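Local coordinates for Slr1438 protein (Synechocystis sp., PDB 3K25) that is of unknown function but probably binds a carbohydrate and may act as an isomerase of the aldose 1-epimerase kind, at residues 226-237 and 278-289. Sequence-based numbering, arbitrary orientation.
Sequences NLKIEVSFSELY and RSAWVNFQVSTE
Ser232 O accepts a 2.8 Å hydrogen bond from the backbone Asn283 N, the donor standing 38° above the carbonyl plane, while Val282 CA makes a CA-H...O contact with the same oxygen. Glu230 and Gln285 form a flatter hydrogen-bonded pair, Glu230 N reaching Gln285 O at 2.9 Å in an almost straight line. Strands 227-233 and 276-287 pair antiparallel here, between strands 217-222 and 142-151 in the beta-sandwich of the galactose mutarotase fold. Beyond the last bridge, Ser234 N still bonds Trp281 O, and Ser234 OG replaces a backbone carbonyl by accepting Trp281 N at 3.0 Å. The same serine lays CB over the five-membered ring of Trp281, a CH-pi contact 3.5 Å from CB to the ring centroid. Trp281 CG sits between its own backbone N and carbonyl carbon (chi1 60°), which folds the indole over Ser234, with Phe233 C and Ser234 N over one face and Arg144 in cation-pi contact. On the other side of the sheet, Val282 CG2 sits over the ring of Tyr237, whose hydroxyl bonds Gln147, and Val231 CG1 lies 3.9 Å from Phe284 CE1. Leu236 CD1 rests over one face of the Arg278 guanidinium, toward its rim. Paired backbone groups thus satisfy one another across the strands, leaving Ile229, Tyr237 and Val282 to pack apolar surface against strand 157-168, while Lys228, Glu230 and Gln285 share the reverse with the indole.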
ATOM      1  N   ASN A 226      -1.173   7.661  22.486  1.00 82.14           N
ATOM      2  CA  ASN A 226      -2.556   8.030  22.760  1.00 84.38           C
ATOM      3  C   ASN A 226      -3.368   8.367  21.507  1.00 76.67           C
ATOM      4  O   ASN A 226      -3.956   9.445  21.410  1.00 76.84           O
ATOM      5  CB  ASN A 226      -2.588   9.214  23.730  1.00 94.24           C
ATOM      6  CG  ASN A 226      -3.996   9.597  24.133  1.00 99.94           C
ATOM      7  OD1 ASN A 226      -4.716   8.807  24.743  1.00104.09           O
ATOM      8  ND2 ASN A 226      -4.399  10.814  23.791  1.00101.83           N
ATOM      9  N   LEU A 227      -3.410   7.440  20.554  1.00 93.18           N
ATOM     10  CA  LEU A 227      -4.162   7.663  19.321  1.00 84.76           C
ATOM     11  C   LEU A 227      -4.412   6.362  18.575  1.00 77.48           C
ATOM     12  O   LEU A 227      -3.675   5.392  18.744  1.00 77.41           O
ATOM     13  CB  LEU A 227      -3.402   8.624  18.401  1.00 82.33           C
ATOM     14  CG  LEU A 227      -2.283   8.085  17.509  1.00 78.33           C
ATOM     15  CD1 LEU A 227      -1.601   9.250  16.819  1.00 75.66           C
ATOM     16  CD2 LEU A 227      -1.283   7.304  18.333  1.00 80.84           C
ATOM     17  N   LYS A 228      -5.454   6.340  17.753  1.00 65.36           N
ATOM     18  CA  LYS A 228      -5.754   5.145  16.982  1.00 56.63           C
ATOM     19  C   LYS A 228      -5.683   5.415  15.486  1.00 48.10           C
ATOM     20  O   LYS A 228      -5.992   6.514  15.014  1.00 46.75           O
ATOM     21  CB  LYS A 228      -7.135   4.570  17.341  1.00 56.93           C
ATOM     22  CG  LYS A 228      -8.331   5.246  16.686  1.00 52.60           C
ATOM     23  CD  LYS A 228      -9.597   4.438  16.949  1.00 51.19           C
ATOM     24  CE  LYS A 228     -10.853   5.132  16.412  1.00 48.83           C
ATOM     25  NZ  LYS A 228     -12.120   4.432  16.806  1.00 48.93           N
ATOM     26  N   ILE A 229      -5.264   4.392  14.755  1.00 57.63           N
ATOM     27  CA  ILE A 229      -5.132   4.455  13.311  1.00 48.87           C
ATOM     28  C   ILE A 229      -6.097   3.444  12.712  1.00 43.32           C
ATOM     29  O   ILE A 229      -5.944   2.240  12.922  1.00 40.90           O
ATOM     30  CB  ILE A 229      -3.700   4.107  12.897  1.00 47.32           C
ATOM     31  CG1 ILE A 229      -2.751   5.194  13.397  1.00 50.95           C
ATOM     32  CG2 ILE A 229      -3.616   3.936  11.400  1.00 42.40           C
ATOM     33  CD1 ILE A 229      -1.295   4.956  13.045  1.00 50.96           C
ATOM     34  N   GLU A 230      -7.089   3.933  11.974  1.00 52.27           N
ATOM     35  CA  GLU A 230      -8.089   3.064  11.356  1.00 49.17           C
ATOM     36  C   GLU A 230      -8.019   2.980   9.830  1.00 43.22           C
ATOM     37  O   GLU A 230      -7.913   3.996   9.139  1.00 40.86           O
ATOM     38  CB  GLU A 230      -9.497   3.515  11.746  1.00 52.63           C
ATOM     39  CG  GLU A 230     -10.596   2.786  10.986  1.00 52.67           C
ATOM     40  CD  GLU A 230     -11.905   3.549  10.985  1.00 56.34           C
ATOM     41  OE1 GLU A 230     -11.896   4.742  10.594  1.00 58.33           O
ATOM     42  OE2 GLU A 230     -12.939   2.954  11.366  1.00 57.47           O
ATOM     43  N   VAL A 231      -8.120   1.755   9.323  1.00 39.02           N
ATOM     44  CA  VAL A 231      -8.082   1.492   7.892  1.00 33.70           C
ATOM     45  C   VAL A 231      -9.451   1.047   7.375  1.00 32.88           C
ATOM     46  O   VAL A 231      -9.979   0.020   7.807  1.00 35.19           O
ATOM     47  CB  VAL A 231      -7.067   0.379   7.565  1.00 31.04           C
ATOM     48  CG1 VAL A 231      -6.941   0.226   6.070  1.00 23.34           C
ATOM     49  CG2 VAL A 231      -5.720   0.699   8.189  1.00 32.43           C
ATOM     50  N   SER A 232     -10.030   1.816   6.461  1.00 41.36           N
ATOM     51  CA  SER A 232     -11.322   1.451   5.895  1.00 40.45           C
ATOM     52  C   SER A 232     -11.118   1.263   4.394  1.00 35.89           C
ATOM     53  O   SER A 232     -10.126   1.742   3.844  1.00 34.28           O
ATOM     54  CB  SER A 232     -12.361   2.534   6.187  1.00 41.86           C
ATOM     55  OG  SER A 232     -11.972   3.783   5.652  1.00 46.40           O
ATOM     56  N   PHE A 233     -12.042   0.573   3.725  1.00 37.39           N
ATOM     57  CA  PHE A 233     -11.873   0.300   2.295  1.00 33.38           C
ATOM     58  C   PHE A 233     -13.117  -0.126   1.521  1.00 32.96           C
ATOM     59  O   PHE A 233     -14.037  -0.730   2.074  1.00 34.56           O
ATOM     60  CB  PHE A 233     -10.810  -0.790   2.123  1.00 30.29           C
ATOM     61  CG  PHE A 233     -10.833  -1.834   3.215  1.00 30.72           C
ATOM     62  CD1 PHE A 233     -10.259  -1.571   4.467  1.00 31.80           C
ATOM     63  CD2 PHE A 233     -11.438  -3.072   3.003  1.00 30.75           C
ATOM     64  CE1 PHE A 233     -10.285  -2.518   5.485  1.00 31.06           C
ATOM     65  CE2 PHE A 233     -11.470  -4.036   4.027  1.00 30.10           C
ATOM     66  CZ  PHE A 233     -10.892  -3.756   5.267  1.00 32.46           C
ATOM     67  N   SER A 234     -13.125   0.179   0.227  1.00 27.76           N
ATOM     68  CA  SER A 234     -14.236  -0.200  -0.637  1.00 28.09           C
ATOM     69  C   SER A 234     -14.238  -1.739  -0.810  1.00 28.79           C
ATOM     70  O   SER A 234     -13.254  -2.413  -0.477  1.00 27.02           O
ATOM     71  CB  SER A 234     -14.120   0.514  -1.989  1.00 25.97           C
ATOM     72  OG  SER A 234     -13.035   0.025  -2.762  1.00 26.69           O
ATOM     73  N   GLU A 235     -15.329  -2.293  -1.338  1.00 42.94           N
ATOM     74  CA  GLU A 235     -15.441  -3.741  -1.479  1.00 43.72           C
ATOM     75  C   GLU A 235     -14.443  -4.501  -2.349  1.00 41.25           C
ATOM     76  O   GLU A 235     -14.477  -5.730  -2.387  1.00 42.88           O
ATOM     77  CB  GLU A 235     -16.863  -4.119  -1.891  1.00 48.77           C
ATOM     78  CG  GLU A 235     -17.325  -3.575  -3.218  1.00 57.24           C
ATOM     79  CD  GLU A 235     -18.819  -3.797  -3.424  1.00 64.33           C
ATOM     80  OE1 GLU A 235     -19.353  -3.359  -4.469  1.00 67.20           O
ATOM     81  OE2 GLU A 235     -19.460  -4.410  -2.537  1.00 67.15           O
ATOM     82  N   LEU A 236     -13.558  -3.796  -3.044  1.00 31.51           N
ATOM     83  CA  LEU A 236     -12.555  -4.464  -3.871  1.00 28.68           C
ATOM     84  C   LEU A 236     -11.569  -5.198  -2.949  1.00 27.76           C
ATOM     85  O   LEU A 236     -10.945  -6.184  -3.344  1.00 27.78           O
ATOM     86  CB  LEU A 236     -11.787  -3.441  -4.718  1.00 25.92           C
ATOM     87  CG  LEU A 236     -10.540  -3.954  -5.461  1.00 24.96           C
ATOM     88  CD1 LEU A 236     -10.976  -4.842  -6.621  1.00 25.06           C
ATOM     89  CD2 LEU A 236      -9.671  -2.791  -5.967  1.00 21.36           C
ATOM     90  N   TYR A 237     -11.449  -4.721  -1.712  1.00 22.51           N
ATOM     91  CA  TYR A 237     -10.512  -5.314  -0.774  1.00 23.39           C
ATOM     92  C   TYR A 237     -11.139  -6.330   0.157  1.00 25.98           C
ATOM     93  O   TYR A 237     -11.977  -5.987   0.994  1.00 27.14           O
ATOM     94  CB  TYR A 237      -9.828  -4.204   0.013  1.00 21.47           C
ATOM     95  CG  TYR A 237      -9.213  -3.194  -0.913  1.00 21.93           C
ATOM     96  CD1 TYR A 237      -9.939  -2.073  -1.337  1.00 20.28           C
ATOM     97  CD2 TYR A 237      -7.934  -3.400  -1.449  1.00 22.11           C
ATOM     98  CE1 TYR A 237      -9.403  -1.182  -2.281  1.00 21.23           C
ATOM     99  CE2 TYR A 237      -7.394  -2.521  -2.392  1.00 19.54           C
ATOM    100  CZ  TYR A 237      -8.131  -1.418  -2.805  1.00 20.20           C
ATOM    101  OH  TYR A 237      -7.609  -0.564  -3.757  1.00 22.77           O
ATOM    102  N   ARG A 278     -12.813   0.014 -13.321  1.00 31.17           N
ATOM    103  CA  ARG A 278     -13.568  -0.064 -12.083  1.00 32.33           C
ATOM    104  C   ARG A 278     -12.851   0.822 -11.080  1.00 30.55           C
ATOM    105  O   ARG A 278     -11.658   1.102 -11.219  1.00 29.38           O
ATOM    106  CB  ARG A 278     -13.699  -1.506 -11.582  1.00 32.83           C
ATOM    107  CG  ARG A 278     -12.409  -2.261 -11.390  1.00 35.60           C
ATOM    108  CD  ARG A 278     -12.707  -3.742 -11.118  1.00 36.07           C
ATOM    109  NE  ARG A 278     -13.297  -3.968  -9.797  1.00 35.98           N
ATOM    110  CZ  ARG A 278     -13.645  -5.164  -9.321  1.00 39.06           C
ATOM    111  NH1 ARG A 278     -13.482  -6.268 -10.051  1.00 41.53           N
ATOM    112  NH2 ARG A 278     -14.122  -5.265  -8.088  1.00 38.03           N
ATOM    113  N   SER A 279     -13.588   1.308 -10.093  1.00 38.62           N
ATOM    114  CA  SER A 279     -12.991   2.181  -9.097  1.00 37.34           C
ATOM    115  C   SER A 279     -13.071   1.599  -7.696  1.00 33.69           C
ATOM    116  O   SER A 279     -13.845   0.683  -7.418  1.00 34.81           O
ATOM    117  CB  SER A 279     -13.639   3.575  -9.140  1.00 42.10           C
ATOM    118  OG  SER A 279     -15.008   3.535  -8.790  1.00 46.97           O
ATOM    119  N   ALA A 280     -12.241   2.135  -6.817  1.00 26.99           N
ATOM    120  CA  ALA A 280     -12.192   1.671  -5.448  1.00 25.41           C
ATOM    121  C   ALA A 280     -11.545   2.768  -4.630  1.00 26.63           C
ATOM    122  O   ALA A 280     -11.118   3.795  -5.169  1.00 24.45           O
ATOM    123  CB  ALA A 280     -11.364   0.390  -5.367  1.00 21.67           C
ATOM    124  N   TRP A 281     -11.473   2.547  -3.326  1.00 26.47           N
ATOM    125  CA  TRP A 281     -10.846   3.503  -2.445  1.00 27.56           C
ATOM    126  C   TRP A 281     -10.438   2.874  -1.116  1.00 28.68           C
ATOM    127  O   TRP A 281     -11.018   1.885  -0.658  1.00 27.30           O
ATOM    128  CB  TRP A 281     -11.791   4.677  -2.180  1.00 29.92           C
ATOM    129  CG  TRP A 281     -13.072   4.254  -1.541  1.00 29.74           C
ATOM    130  CD1 TRP A 281     -14.245   3.944  -2.177  1.00 29.67           C
ATOM    131  CD2 TRP A 281     -13.290   3.999  -0.146  1.00 29.88           C
ATOM    132  NE1 TRP A 281     -15.173   3.507  -1.265  1.00 29.47           N
ATOM    133  CE2 TRP A 281     -14.616   3.529  -0.010  1.00 29.63           C
ATOM    134  CE3 TRP A 281     -12.493   4.114   1.001  1.00 29.60           C
ATOM    135  CZ2 TRP A 281     -15.165   3.172   1.234  1.00 27.91           C
ATOM    136  CZ3 TRP A 281     -13.038   3.757   2.233  1.00 30.98           C
ATOM    137  CH2 TRP A 281     -14.361   3.291   2.337  1.00 32.43           C
ATOM    138  N   VAL A 282      -9.420   3.469  -0.508  1.00 29.01           N
ATOM    139  CA  VAL A 282      -8.934   3.038   0.790  1.00 30.77           C
ATOM    140  C   VAL A 282      -8.855   4.316   1.619  1.00 32.07           C
ATOM    141  O   VAL A 282      -8.567   5.384   1.092  1.00 32.02           O
ATOM    142  CB  VAL A 282      -7.555   2.387   0.683  1.00 29.66           C
ATOM    143  CG1 VAL A 282      -7.085   1.984   2.054  1.00 35.33           C
ATOM    144  CG2 VAL A 282      -7.633   1.161  -0.217  1.00 28.48           C
ATOM    145  N   ASN A 283      -9.135   4.217   2.911  1.00 25.67           N
ATOM    146  CA  ASN A 283      -9.114   5.401   3.757  1.00 28.73           C
ATOM    147  C   ASN A 283      -8.285   5.193   5.010  1.00 29.10           C
ATOM    148  O   ASN A 283      -8.205   4.093   5.551  1.00 28.35           O
ATOM    149  CB  ASN A 283     -10.541   5.788   4.147  1.00 31.92           C
ATOM    150  CG  ASN A 283     -10.654   7.236   4.587  1.00 37.32           C
ATOM    151  OD1 ASN A 283     -10.793   8.146   3.761  1.00 38.51           O
ATOM    152  ND2 ASN A 283     -10.586   7.460   5.898  1.00 40.28           N
ATOM    153  N   PHE A 284      -7.653   6.267   5.459  1.00 32.43           N
ATOM    154  CA  PHE A 284      -6.828   6.212   6.650  1.00 36.55           C
ATOM    155  C   PHE A 284      -7.241   7.342   7.577  1.00 42.77           C
ATOM    156  O   PHE A 284      -7.135   8.514   7.228  1.00 44.55           O
ATOM    157  CB  PHE A 284      -5.363   6.324   6.254  1.00 33.43           C
ATOM    158  CG  PHE A 284      -4.927   5.253   5.300  1.00 30.12           C
ATOM    159  CD1 PHE A 284      -4.832   3.926   5.721  1.00 27.49           C
ATOM    160  CD2 PHE A 284      -4.658   5.559   3.962  1.00 25.96           C
ATOM    161  CE1 PHE A 284      -4.480   2.918   4.825  1.00 25.43           C
ATOM    162  CE2 PHE A 284      -4.303   4.555   3.058  1.00 23.90           C
ATOM    163  CZ  PHE A 284      -4.216   3.228   3.494  1.00 22.49           C
ATOM    164  N   GLN A 285      -7.733   6.972   8.753  1.00 44.40           N
ATOM    165  CA  GLN A 285      -8.194   7.949   9.726  1.00 50.71           C
ATOM    166  C   GLN A 285      -7.389   7.868  11.014  1.00 56.48           C
ATOM    167  O   GLN A 285      -7.200   6.788  11.570  1.00 56.15           O
ATOM    168  CB  GLN A 285      -9.670   7.697  10.039  1.00 52.19           C
ATOM    169  CG  GLN A 285     -10.326   8.777  10.853  1.00 58.38           C
ATOM    170  CD  GLN A 285     -10.563  10.028  10.042  1.00 61.32           C
ATOM    171  OE1 GLN A 285     -11.404  10.050   9.136  1.00 59.93           O
ATOM    172  NE2 GLN A 285      -9.813  11.080  10.351  1.00 62.96           N
ATOM    173  N   VAL A 286      -6.897   9.007  11.482  1.00 33.90           N
ATOM    174  CA  VAL A 286      -6.161   9.024  12.737  1.00 42.36           C
ATOM    175  C   VAL A 286      -7.032   9.724  13.787  1.00 52.12           C
ATOM    176  O   VAL A 286      -7.719  10.710  13.495  1.00 52.68           O
ATOM    177  CB  VAL A 286      -4.779   9.735  12.603  1.00 41.37           C
ATOM    178  CG1 VAL A 286      -4.950  11.209  12.323  1.00 45.32           C
ATOM    179  CG2 VAL A 286      -3.983   9.536  13.869  1.00 43.67           C
ATOM    180  N   SER A 287      -7.026   9.185  15.003  1.00 36.36           N
ATOM    181  CA  SER A 287      -7.810   9.744  16.104  1.00 47.32           C
ATOM    182  C   SER A 287      -6.943   9.878  17.341  1.00 57.47           C
ATOM    183  O   SER A 287      -6.021   9.087  17.541  1.00 58.12           O
ATOM    184  CB  SER A 287      -9.001   8.838  16.424  1.00 46.47           C
ATOM    185  OG  SER A 287      -9.927   8.839  15.357  1.00 40.81           O
ATOM    186  N   THR A 288      -7.248  10.876  18.169  1.00113.57           N
ATOM    187  CA  THR A 288      -6.506  11.126  19.401  1.00124.46           C
ATOM    188  C   THR A 288      -7.277  10.579  20.596  1.00132.13           C
ATOM    189  O   THR A 288      -7.718  11.329  21.464  1.00138.66           O
ATOM    190  CB  THR A 288      -6.277  12.632  19.609  1.00129.19           C
ATOM    191  OG1 THR A 288      -7.540  13.311  19.603  1.00133.36           O
ATOM    192  CG2 THR A 288      -5.398  13.192  18.502  1.00126.54           C
ATOM    193  N   GLU A 289      -7.432   9.262  20.630  1.00113.36           N
ATOM    194  CA  GLU A 289      -8.154   8.602  21.704  1.00120.69           C
ATOM    195  C   GLU A 289      -7.273   8.418  22.935  1.00127.16           C
ATOM    196  O   GLU A 289      -6.846   7.270  23.198  1.00 51.92           O
ATOM    197  CB  GLU A 289      -8.676   7.250  21.219  1.00118.60           C
ATOM    198  CG  GLU A 289      -9.590   6.556  22.203  1.00127.02           C
ATOM    199  CD  GLU A 289     -10.269   5.350  21.598  1.00124.69           C
ATOM    200  OE1 GLU A 289     -11.076   5.528  20.660  1.00122.33           O
ATOM    201  OE2 GLU A 289      -9.993   4.223  22.060  1.00126.77           O
ATOM    202  OXT GLU A 289      -7.014   9.432  23.616  1.00132.64           O
TER